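Local coordinates for PTS-dependent dihydroxyacetone kinase, ADP-binding subunit DhaL (Lactococcus lactis subsp. lactis, PDB 3CR3), which binds ADP and magnesium, receives a phosphoryl group from DhaM to form bound ATP, and passes it to dihydroxyacetone held by DhaK, at residues Ile127-Ala130 with Phe131-Leu135; Ser139-Lys142 with Asp143-Glu146; Phe64-Val67 with Ala68-Met72. One frame throughout, in Å; residues are numbered along the deposited sequence.

Overall arrangement
All three interactions are local, between residues close in sequence, in an all-helical DhaL subunit, and main-chain bonds four residues apart recur in each. Interaction 1, along most of helix 125-136, and interaction 2, where helix 142-151 starts, are consecutive in the chain and touch: Asp134 packs on Ala140 and Asn144, and Ile127 reaches Leu145. Interaction 3, on helix 60-74, lies across the chain's centre from both, its centre about 22 Å from that of interaction 1. Interactions 1 and 3 are partly buried and send aromatic and aliphatic groups inward; interaction 2 is a surface contact. The polar side chains differ with their place in the helix: Ser141 caps a helix start, whereas Thr70, inside a helix, bonds back to the carbonyl of Lys66.

Interaction 1: residues Ile127-Ala130 with Phe131-Leu135; sequences IWSA and FLNDL
With CG trans to its own backbone N (chi1 178°), Phe131 swings its ring away from Ile127 while its CB stays 3.1 Å from Ile127 O; Asn133 turns the other way, chi1 -78°, which lays its amide back over Ser129. Both belong to the alpha-helix 125-136. Four successive i to i+4 bonds join the two halves, from Phe131 N to Ile127 O (2.8 Å) through Asp134 N to Ala130 O, each donor tilted somewhat out of its carbonyl plane. The Ser129 carbonyl takes the straightest of them, from Asn133 N at 168°. Asn133 ND2 is also near that oxygen, but at a poor angle for a bond, and Ser129 OG lies 3.7 Å from ND2. Aromatic rings make much of the buried side. Phe131 stacks with Phe184 of helix 175-191, and Trp128 meets the same ring edge-to-face while its NE1 bonds to Ser180 OG. Trp128 also lies close to Met124, an ADP-binding residue, so this end of the helix borders the nucleotide pocket. One turn on from the Phe131 backbone, Leu135 CD1 rests on one face of the Phe131 ring, 3.6 Å above its plane and offset toward the rim.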
loop_
_atom_site.group_PDB
_atom_site.type_symbol
_atom_site.label_atom_id
_atom_site.label_comp_id
_atom_site.label_asym_id
_atom_site.label_seq_id
_atom_site.Cartn_x
_atom_site.Cartn_y
_atom_site.Cartn_z
ATOM N N ILE A 127 -2.405 -4.061 -31.854
ATOM C CA ILE A 127 -1.783 -4.646 -33.017
ATOM C C ILE A 127 -2.329 -6.053 -33.295
ATOM O O ILE A 127 -2.457 -6.441 -34.465
ATOM C CB ILE A 127 -0.217 -4.559 -32.972
ATOM C CG1 ILE A 127 0.398 -4.879 -34.345
ATOM C CG2 ILE A 127 0.347 -5.443 -31.884
ATOM C CD1 ILE A 127 1.800 -4.289 -34.566
ATOM N N TRP A 128 -2.674 -6.800 -32.239
ATOM C CA TRP A 128 -3.295 -8.114 -32.414
ATOM C C TRP A 128 -4.585 -7.946 -33.212
ATOM O O TRP A 128 -4.832 -8.687 -34.166
ATOM C CB TRP A 128 -3.550 -8.816 -31.062
ATOM C CG TRP A 128 -2.338 -9.536 -30.513
ATOM C CD1 TRP A 128 -1.243 -8.972 -29.901
ATOM C CD2 TRP A 128 -2.105 -10.951 -30.517
ATOM N NE1 TRP A 128 -0.328 -9.959 -29.551
ATOM C CE2 TRP A 128 -0.836 -11.176 -29.921
ATOM C CE3 TRP A 128 -2.829 -12.049 -30.988
ATOM C CZ2 TRP A 128 -0.299 -12.461 -29.763
ATOM C CZ3 TRP A 128 -2.280 -13.314 -30.856
ATOM C CH2 TRP A 128 -1.030 -13.507 -30.243
ATOM N N SER A 129 -5.372 -6.933 -32.847
ATOM C CA SER A 129 -6.637 -6.628 -33.530
ATOM C C SER A 129 -6.426 -6.154 -34.956
ATOM O O SER A 129 -7.091 -6.639 -35.878
ATOM C CB SER A 129 -7.426 -5.572 -32.762
ATOM O OG SER A 129 -8.655 -5.295 -33.419
ATOM N N ALA A 130 -5.512 -5.198 -35.138
ATOM C CA ALA A 130 -5.205 -4.669 -36.479
ATOM C C ALA A 130 -4.678 -5.763 -37.409
ATOM O O ALA A 130 -5.027 -5.818 -38.594
ATOM C CB ALA A 130 -4.206 -3.487 -36.386
ATOM N N PHE A 131 -3.846 -6.649 -36.863
ATOM C CA PHE A 131 -3.259 -7.730 -37.658
ATOM C C PHE A 131 -4.306 -8.754 -38.095
ATOM O O PHE A 131 -4.324 -9.173 -39.266
ATOM C CB PHE A 131 -2.127 -8.397 -36.865
ATOM C CG PHE A 131 -1.474 -9.546 -37.567
ATOM C CD1 PHE A 131 -0.796 -9.356 -38.781
ATOM C CD2 PHE A 131 -1.479 -10.815 -36.990
ATOM C CE1 PHE A 131 -0.162 -10.422 -39.426
ATOM C CE2 PHE A 131 -0.837 -11.891 -37.618
ATOM C CZ PHE A 131 -0.177 -11.699 -38.834
ATOM N N LEU A 132 -5.180 -9.152 -37.170
ATOM C CA LEU A 132 -6.310 -10.049 -37.496
ATOM C C LEU A 132 -7.229 -9.447 -38.553
ATOM O O LEU A 132 -7.611 -10.115 -39.513
ATOM C CB LEU A 132 -7.127 -10.391 -36.244
ATOM C CG LEU A 132 -8.418 -11.202 -36.423
ATOM C CD1 LEU A 132 -8.105 -12.632 -36.895
ATOM C CD2 LEU A 132 -9.203 -11.215 -35.134
ATOM N N ASN A 133 -7.595 -8.185 -38.359
ATOM C CA ASN A 133 -8.436 -7.487 -39.331
ATOM C C ASN A 133 -7.803 -7.567 -40.726
ATOM O O ASN A 133 -8.477 -7.890 -41.697
ATOM C CB ASN A 133 -8.689 -6.033 -38.898
ATOM C CG ASN A 133 -9.764 -5.914 -37.797
ATOM O OD1 ASN A 133 -10.681 -6.737 -37.710
ATOM N ND2 ASN A 133 -9.661 -4.872 -36.975
ATOM N N ASP A 134 -6.492 -7.325 -40.791
ATOM C CA ASP A 134 -5.727 -7.397 -42.047
ATOM C C ASP A 134 -5.762 -8.795 -42.676
ATOM O O ASP A 134 -5.982 -8.934 -43.881
ATOM C CB ASP A 134 -4.275 -6.937 -41.829
ATOM C CG ASP A 134 -4.134 -5.415 -41.807
ATOM O OD1 ASP A 134 -5.110 -4.717 -42.169
ATOM O OD2 ASP A 134 -3.044 -4.922 -41.435
ATOM N N LEU A 135 -5.549 -9.826 -41.859
ATOM C CA LEU A 135 -5.629 -11.215 -42.329
ATOM C C LEU A 135 -7.013 -11.533 -42.905
ATOM O O LEU A 135 -7.124 -12.207 -43.919
ATOM C CB LEU A 135 -5.274 -12.202 -41.206
ATOM C CG LEU A 135 -3.848 -12.239 -40.632
ATOM C CD1 LEU A 135 -3.826 -13.071 -39.347
ATOM C CD2 LEU A 135 -2.824 -12.758 -41.633
#

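Interaction 2: residues Ser139-Lys142 with Asp143-Glu146; sequences SASK and DNLE
Ser139 and Asn144 meet where the chain comes out of the loop, Ser139 O lying 3.0 Å from Asn144 ND2. The hydroxyl of Ser139 is engaged elsewhere, with Thr137 OG1 and the carbonyl of Asp134, and Asn144 ND2 makes a weak hydrogen bond to Asp134 OD2, so the loop is tied to the end of the preceding helix. Ala140 turns its methyl the other way, onto Phe131, Asp134 and Leu135 of helix 125-136. Ser141 comes next, and its OG sits between its own backbone N and carbonyl carbon (chi1 80°), which carries it over the start of the following helix. There it accepts from Asn144 N at 2.9 Å along a nearly straight N-H line (164°). This is a serine N-cap: the hydroxyl takes up an amide of the first turn, where no earlier turn of the helix supplies the usual carbonyl. OG also lies 3.3 Å from Asn144 CB. An alanine here is likely to leave the Asn144 amide without its capping acceptor and so weaken the first turn of helix 142-151. Ser141 O accepts from Leu145 N, whose side chain packs inward on Ile127 and Phe184. Lys142 begins the helix, and its carbonyl accepts from Glu146 N at 2.9 Å, while its NZ stays 5.6 Å from Asp143 OD1, too far for a salt bridge.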
loop_
_atom_site.group_PDB
_atom_site.type_symbol
_atom_site.label_atom_id
_atom_site.label_comp_id
_atom_site.label_asym_id
_atom_site.label_seq_id
_atom_site.Cartn_x
_atom_site.Cartn_y
_atom_site.Cartn_z
ATOM N N SER A 139 -4.754 -8.506 -46.302
ATOM C CA SER A 139 -3.982 -7.283 -46.469
ATOM C C SER A 139 -2.910 -7.143 -45.394
ATOM O O SER A 139 -2.398 -6.060 -45.165
ATOM C CB SER A 139 -4.917 -6.065 -46.476
ATOM O OG SER A 139 -5.638 -5.960 -45.254
ATOM N N ALA A 140 -2.576 -8.252 -44.736
ATOM C CA ALA A 140 -1.533 -8.262 -43.713
ATOM C C ALA A 140 -0.152 -8.064 -44.316
ATOM O O ALA A 140 0.178 -8.661 -45.337
ATOM C CB ALA A 140 -1.586 -9.546 -42.895
ATOM N N SER A 141 0.651 -7.218 -43.675
ATOM C CA SER A 141 1.971 -6.867 -44.180
ATOM C C SER A 141 2.840 -6.260 -43.092
ATOM O O SER A 141 2.329 -5.673 -42.126
ATOM C CB SER A 141 1.846 -5.857 -45.315
ATOM O OG SER A 141 1.653 -4.559 -44.785
ATOM N N LYS A 142 4.156 -6.373 -43.272
ATOM C CA LYS A 142 5.115 -5.737 -42.368
ATOM C C LYS A 142 4.913 -4.218 -42.316
ATOM O O LYS A 142 4.948 -3.623 -41.241
ATOM C CB LYS A 142 6.555 -6.094 -42.740
ATOM C CG LYS A 142 7.601 -5.251 -42.015
ATOM C CD LYS A 142 8.913 -5.993 -41.807
ATOM C CE LYS A 142 9.975 -5.062 -41.262
ATOM N NZ LYS A 142 10.388 -4.069 -42.297
ATOM N N ASP A 143 4.677 -3.607 -43.470
ATOM C CA ASP A 143 4.379 -2.177 -43.549
ATOM C C ASP A 143 3.188 -1.819 -42.656
ATOM O O ASP A 143 3.249 -0.852 -41.908
ATOM C CB ASP A 143 4.075 -1.749 -45.000
ATOM C CG ASP A 143 5.325 -1.390 -45.801
ATOM O OD1 ASP A 143 6.444 -1.410 -45.242
ATOM O OD2 ASP A 143 5.176 -1.078 -47.012
ATOM N N ASN A 144 2.101 -2.583 -42.765
ATOM C CA ASN A 144 0.905 -2.340 -41.952
ATOM C C ASN A 144 1.148 -2.555 -40.467
ATOM O O ASN A 144 0.614 -1.824 -39.641
ATOM C CB ASN A 144 -0.293 -3.157 -42.456
ATOM C CG ASN A 144 -0.873 -2.606 -43.760
ATOM O OD1 ASN A 144 -0.358 -1.636 -44.324
ATOM N ND2 ASN A 144 -1.943 -3.232 -44.249
ATOM N N LEU A 145 1.977 -3.539 -40.130
ATOM C CA LEU A 145 2.412 -3.738 -38.742
ATOM C C LEU A 145 3.157 -2.510 -38.180
ATOM O O LEU A 145 2.808 -1.995 -37.104
ATOM C CB LEU A 145 3.274 -5.007 -38.613
ATOM C CG LEU A 145 2.501 -6.331 -38.739
ATOM C CD1 LEU A 145 3.460 -7.523 -38.779
ATOM C CD2 LEU A 145 1.503 -6.487 -37.590
ATOM N N GLU A 146 4.166 -2.044 -38.922
ATOM C CA GLU A 146 4.945 -0.878 -38.516
ATOM C C GLU A 146 4.067 0.373 -38.354
ATOM O O GLU A 146 4.289 1.174 -37.450
ATOM C CB GLU A 146 6.107 -0.643 -39.487
ATOM C CG GLU A 146 6.988 0.573 -39.170
ATOM C CD GLU A 146 7.617 0.515 -37.775
ATOM O OE1 GLU A 146 7.681 -0.590 -37.170
ATOM O OE2 GLU A 146 8.054 1.579 -37.291
#

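Interaction 3: residues Phe64-Val67 with Ala68-Met72; sequences FKKV and AMTLM
Main-chain bonds between Phe64-Val67 and Ala68-Met72 come first: Ala68 N to Phe64 O, Met69 N to Lys65 O at 3.1 Å, Thr70 N to Lys66 O, and Leu71 N to Val67 O, the last almost straight at 174°. A side-chain bond is added at Lys66. Thr70 OG1 is placed beside its own backbone N (chi1 -46°) and donates to Lys66 O at 2.6 Å, while Thr70 N, 3.1 Å away, comes in from the opposite face of the carbonyl plane. Two donors from one residue thus hold this oxygen, and the threonine hydroxyl is satisfied by its own helix. The apolar contact is made by Val67 and Leu71, which lie side by side and point the same way, with Val67 CG1 3.8 Å from Leu71 CD1. In selenomethionine Met69, CG lies beside the backbone N and comes 3.3 Å from Lys65 O. Outside these segments, Val67 packs on Phe87 and Leu11, and Thr48 of helix 37-54 touches Val67, Thr70 and Leu71. Phe64 reaches Trp10 of helix 4-20. The pattern is that of an amphipathic alpha-helix, with apolar residues a turn apart facing neighbouring helices of the all-helical DhaL fold and Lys65 on the exposed side.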
loop_
_atom_site.group_PDB
_atom_site.type_symbol
_atom_site.label_atom_id
_atom_site.label_comp_id
_atom_site.label_asym_id
_atom_site.label_seq_id
_atom_site.Cartn_x
_atom_site.Cartn_y
_atom_site.Cartn_z
ATOM N N PHE A 64 2.576 -24.646 -28.754
ATOM C CA PHE A 64 1.954 -23.470 -28.158
ATOM C C PHE A 64 1.778 -23.620 -26.637
ATOM O O PHE A 64 2.009 -22.669 -25.890
ATOM C CB PHE A 64 0.613 -23.161 -28.837
ATOM C CG PHE A 64 0.729 -22.710 -30.295
ATOM C CD1 PHE A 64 1.903 -22.134 -30.788
ATOM C CD2 PHE A 64 -0.360 -22.822 -31.151
ATOM C CE1 PHE A 64 1.995 -21.714 -32.106
ATOM C CE2 PHE A 64 -0.279 -22.403 -32.468
ATOM C CZ PHE A 64 0.903 -21.839 -32.949
ATOM N N LYS A 65 1.381 -24.811 -26.184
ATOM C CA LYS A 65 1.236 -25.077 -24.752
ATOM C C LYS A 65 2.563 -24.902 -24.013
ATOM O O LYS A 65 2.592 -24.347 -22.914
ATOM C CB LYS A 65 0.652 -26.477 -24.496
ATOM C CG LYS A 65 0.411 -26.771 -23.005
ATOM C CD LYS A 65 -0.645 -27.871 -22.760
ATOM C CE LYS A 65 -0.813 -28.144 -21.244
ATOM N NZ LYS A 65 -1.040 -26.887 -20.450
ATOM N N LYS A 66 3.648 -25.369 -24.631
ATOM C CA LYS A 66 4.999 -25.260 -24.075
ATOM C C LYS A 66 5.462 -23.801 -24.030
ATOM O O LYS A 66 6.131 -23.370 -23.073
ATOM C CB LYS A 66 5.981 -26.115 -24.891
ATOM C CG LYS A 66 7.434 -26.126 -24.379
ATOM C CD LYS A 66 7.541 -26.576 -22.919
ATOM C CE LYS A 66 7.562 -28.103 -22.774
ATOM N NZ LYS A 66 7.386 -28.472 -21.327
ATOM N N VAL A 67 5.098 -23.048 -25.064
ATOM C CA VAL A 67 5.394 -21.615 -25.122
ATOM C C VAL A 67 4.646 -20.911 -23.988
ATOM O O VAL A 67 5.243 -20.171 -23.209
ATOM C CB VAL A 67 5.031 -21.003 -26.502
ATOM C CG1 VAL A 67 5.191 -19.461 -26.494
ATOM C CG2 VAL A 67 5.884 -21.618 -27.588
ATOM N N ALA A 68 3.352 -21.176 -23.880
ATOM C CA ALA A 68 2.525 -20.559 -22.849
ATOM C C ALA A 68 3.093 -20.754 -21.425
ATOM O O ALA A 68 3.240 -19.790 -20.680
ATOM C CB ALA A 68 1.107 -21.073 -22.947
HETATM N N MSE A 69 3.440 -21.993 -21.070
HETATM C CA MSE A 69 3.940 -22.298 -19.725
HETATM C C MSE A 69 5.320 -21.710 -19.442
HETATM O O MSE A 69 5.574 -21.252 -18.331
HETATM C CB MSE A 69 3.946 -23.813 -19.453
HETATM C CG MSE A 69 2.591 -24.493 -19.649
HETATM SE SE MSE A 69 1.123 -23.682 -18.618
HETATM C CE MSE A 69 0.359 -22.404 -19.871
ATOM N N THR A 70 6.196 -21.719 -20.444
ATOM C CA THR A 70 7.530 -21.133 -20.309
ATOM C C THR A 70 7.459 -19.611 -20.073
ATOM O O THR A 70 8.088 -19.091 -19.155
ATOM C CB THR A 70 8.429 -21.445 -21.531
ATOM O OG1 THR A 70 8.331 -22.834 -21.866
ATOM C CG2 THR A 70 9.869 -21.108 -21.236
ATOM N N LEU A 71 6.680 -18.912 -20.900
ATOM C CA LEU A 71 6.503 -17.464 -20.755
ATOM C C LEU A 71 5.827 -17.115 -19.424
ATOM O O LEU A 71 6.210 -16.144 -18.766
ATOM C CB LEU A 71 5.741 -16.861 -21.957
ATOM C CG LEU A 71 6.379 -16.962 -23.356
ATOM C CD1 LEU A 71 5.507 -16.285 -24.426
ATOM C CD2 LEU A 71 7.800 -16.414 -23.415
HETATM N N MSE A 72 4.850 -17.927 -19.013
HETATM C CA MSE A 72 4.149 -17.717 -17.742
HETATM C C MSE A 72 5.065 -17.847 -16.528
HETATM O O MSE A 72 4.902 -17.128 -15.550
HETATM C CB MSE A 72 2.952 -18.660 -17.601
HETATM C CG MSE A 72 1.730 -18.234 -18.405
HETATM SE SE MSE A 72 0.098 -18.988 -17.679
HETATM C CE MSE A 72 -1.071 -18.873 -19.233
#